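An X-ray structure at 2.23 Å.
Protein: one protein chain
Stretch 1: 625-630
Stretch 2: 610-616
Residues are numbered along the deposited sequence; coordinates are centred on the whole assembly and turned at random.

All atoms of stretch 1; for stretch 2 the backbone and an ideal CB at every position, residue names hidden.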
# COMPACT_ATOMS: atom_id res chain seq x y z
N SER B 625 8.09 2.25 16.32
CA SER B 625 8.73 1.94 15.06
C SER B 625 7.80 2.36 13.93
O SER B 625 6.62 2.01 13.94
CB SER B 625 9.06 0.44 14.97
OG SER B 625 10.10 0.23 14.04
N HIS B 626 8.33 3.14 12.99
CA HIS B 626 7.52 3.66 11.89
C HIS B 626 8.23 3.47 10.56
O HIS B 626 9.45 3.63 10.46
CB HIS B 626 7.19 5.11 12.09
CG HIS B 626 6.30 5.36 13.26
ND1 HIS B 626 6.78 5.56 14.53
CD2 HIS B 626 4.95 5.42 13.36
CE1 HIS B 626 5.77 5.75 15.37
NE2 HIS B 626 4.65 5.67 14.68
N TYR B 627 7.44 3.11 9.54
CA TYR B 627 7.87 2.98 8.16
C TYR B 627 7.47 4.26 7.43
O TYR B 627 6.31 4.69 7.52
CB TYR B 627 7.22 1.74 7.53
CG TYR B 627 7.73 1.27 6.19
CD1 TYR B 627 8.87 0.46 6.10
CD2 TYR B 627 7.04 1.55 5.02
CE1 TYR B 627 9.31 -0.01 4.88
CE2 TYR B 627 7.48 1.08 3.79
CZ TYR B 627 8.61 0.30 3.73
OH TYR B 627 9.06 -0.18 2.52
N ILE B 628 8.44 4.91 6.79
CA ILE B 628 8.26 6.23 6.18
C ILE B 628 8.90 6.22 4.80
O ILE B 628 9.60 5.28 4.42
CB ILE B 628 8.87 7.36 7.04
CG1 ILE B 628 10.40 7.17 7.15
CG2 ILE B 628 8.23 7.42 8.43
CD1 ILE B 628 11.15 8.30 7.87
N TYR B 629 8.67 7.29 4.04
CA TYR B 629 9.31 7.50 2.75
C TYR B 629 10.13 8.79 2.77
O TYR B 629 9.73 9.77 3.40
CB TYR B 629 8.28 7.54 1.61
CG TYR B 629 7.65 6.19 1.43
CD1 TYR B 629 8.28 5.19 0.69
CD2 TYR B 629 6.46 5.88 2.07
CE1 TYR B 629 7.70 3.93 0.56
CE2 TYR B 629 5.88 4.63 1.95
CZ TYR B 629 6.51 3.67 1.20
OH TYR B 629 5.92 2.44 1.10
N LYS B 630 11.27 8.74 2.08
CA LYS B 630 12.20 9.85 1.88
C LYS B 630 12.32 10.16 0.39
O LYS B 630 12.17 9.28 -0.46
CB LYS B 630 13.60 9.52 2.41
CG LYS B 630 13.73 9.32 3.94
CD LYS B 630 15.14 8.75 4.23
CE LYS B 630 15.50 8.65 5.74
NZ LYS B 630 15.52 9.97 6.41
N UNK B 610 -1.40 10.98 1.44
CA UNK B 610 -1.50 9.72 2.17
C UNK B 610 -0.14 9.26 2.68
O UNK B 610 -0.01 8.86 3.85
CB UNK B 610 -2.12 8.64 1.28
N UNK B 611 0.89 9.27 1.82
CA UNK B 611 2.18 8.67 2.17
C UNK B 611 2.98 9.50 3.19
O UNK B 611 3.97 8.99 3.72
CB UNK B 611 3.01 8.48 0.90
N UNK B 612 2.60 10.75 3.46
CA UNK B 612 3.28 11.54 4.49
C UNK B 612 3.05 10.97 5.88
O UNK B 612 3.80 11.29 6.80
CB UNK B 612 2.81 12.99 4.44
N UNK B 613 2.02 10.16 6.06
CA UNK B 613 1.67 9.69 7.38
C UNK B 613 2.56 8.51 7.74
O UNK B 613 2.59 7.51 7.00
CB UNK B 613 0.19 9.31 7.45
N UNK B 614 3.30 8.57 8.85
CA UNK B 614 4.16 7.44 9.23
C UNK B 614 3.33 6.21 9.55
O UNK B 614 2.31 6.29 10.23
CB UNK B 614 5.03 7.81 10.43
N UNK B 615 3.78 5.06 9.06
CA UNK B 615 3.07 3.81 9.28
C UNK B 615 3.69 3.08 10.47
O UNK B 615 4.86 2.71 10.43
CB UNK B 615 3.10 2.93 8.03
N UNK B 616 2.90 2.90 11.53
CA UNK B 616 3.35 2.13 12.69
C UNK B 616 3.53 0.67 12.30
O UNK B 616 2.66 0.06 11.67
CB UNK B 616 2.36 2.26 13.85

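Position 610 has helical backbone angles, and its CB has no atom of stretch 1 within 5.5 Å. Stretch 1 sets no requirement here, so almost any helix-compatible residue would suit. The deposited residue is Glu610, which makes no contact with stretch 1.

Position 611 is also helical, but its CB points toward stretch 1. The ideal CB lies 4.5 Å from CD2 of Tyr629, beside the tyrosine ring. An apolar side chain would suit, whether leucine, isoleucine, methionine or an aromatic. The residue is Leu611, with chi1 m and chi2 t. Its CD2 comes 4.1 Å from CE2 of Tyr629, an oblique apolar contact. The backbone is joined through a water, which donates to O of Leu611 (2.8 Å) and accepts from N of Tyr629 (2.9 Å).

Positions 612 and 613 point away from stretch 1, into space that it leaves open. Polar or charged residues would be natural at both, though others are possible. They are Gln612 and Lys613. N of Lys613 bonds to O of Glu610 at 3.3 Å, which helps to shape the turn.

Position 614 has phi -65° and psi 137°, values that proline accepts readily. Its CB points sideways, 3.8 Å from both CD2 of His626 and CG2 of Ile628. A compact apolar residue such as proline, valine or alanine would suit. It is Pro614. Its CB packs 3.9 Å from CG2 of Ile628 and 3.8 Å from CD2 of His626.

Position 615 is extended and pairs with Tyr627 in antiparallel fashion. N of 615 donates to O of Tyr627 at 3.0 Å, and N of Tyr627 donates to O of 615 at 2.8 Å. Both bonds are nearly straight. A free backbone NH is needed, which argues against proline. CB shares the sheet face of Tyr627, so a branched or other apolar residue would fit. It is Leu615, whose CB lies 4.3 Å from CB of Tyr627.

Position 616 forms a non-hydrogen-bonded pair with His626, and their side chains share a face. The ideal CB is 4.1 Å from CD2 of His626 and 4.3 Å from O of Ser625. That carbonyl could receive a donor, so a long polar chain is attractive; threonine or an apolar residue could also sit beside the imidazole. It is Arg616. Its CD lies 3.7 Å from NE2 of His626. NH1 makes a weak hydrogen bond to O of Ser625 at 3.5 Å. NH1 is nearer to N of Ser625, at 3.1 Å, but both are donors and no bond forms.

Stretch 2 (610-616) ELQKPLR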
# COMPACT_ATOMS: atom_id res chain seq x y z
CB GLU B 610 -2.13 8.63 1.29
CG GLU B 610 -3.56 8.88 0.88
CD GLU B 610 -4.08 7.79 -0.04
OE1 GLU B 610 -3.83 7.88 -1.27
OE2 GLU B 610 -4.71 6.84 0.47
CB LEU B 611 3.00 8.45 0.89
CG LEU B 611 2.43 7.39 -0.08
CD1 LEU B 611 3.22 7.32 -1.36
CD2 LEU B 611 2.32 6.00 0.52
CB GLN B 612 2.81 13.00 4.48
CG GLN B 612 1.39 13.17 5.10
CD GLN B 612 0.89 14.61 5.02
OE1 GLN B 612 1.59 15.55 5.41
NE2 GLN B 612 -0.31 14.79 4.48
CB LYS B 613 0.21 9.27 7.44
CG LYS B 613 -0.21 8.83 8.83
CD LYS B 613 -1.66 8.35 8.89
CE LYS B 613 -2.04 7.94 10.31
NZ LYS B 613 -3.27 7.11 10.32
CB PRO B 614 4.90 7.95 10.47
CG PRO B 614 4.75 9.44 10.43
CD PRO B 614 3.40 9.69 9.79
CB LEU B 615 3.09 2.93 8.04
CG LEU B 615 2.49 1.53 8.24
CD1 LEU B 615 0.97 1.57 8.47
CD2 LEU B 615 2.86 0.61 7.10
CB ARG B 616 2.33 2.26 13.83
CG ARG B 616 2.72 1.55 15.15
CD ARG B 616 3.68 2.38 16.02
NE ARG B 616 3.79 1.83 17.37
CZ ARG B 616 4.69 0.92 17.73
NH1 ARG B 616 5.57 0.46 16.85
NH2 ARG B 616 4.70 0.45 18.98
O HOH W 1 6.56 9.18 4.85
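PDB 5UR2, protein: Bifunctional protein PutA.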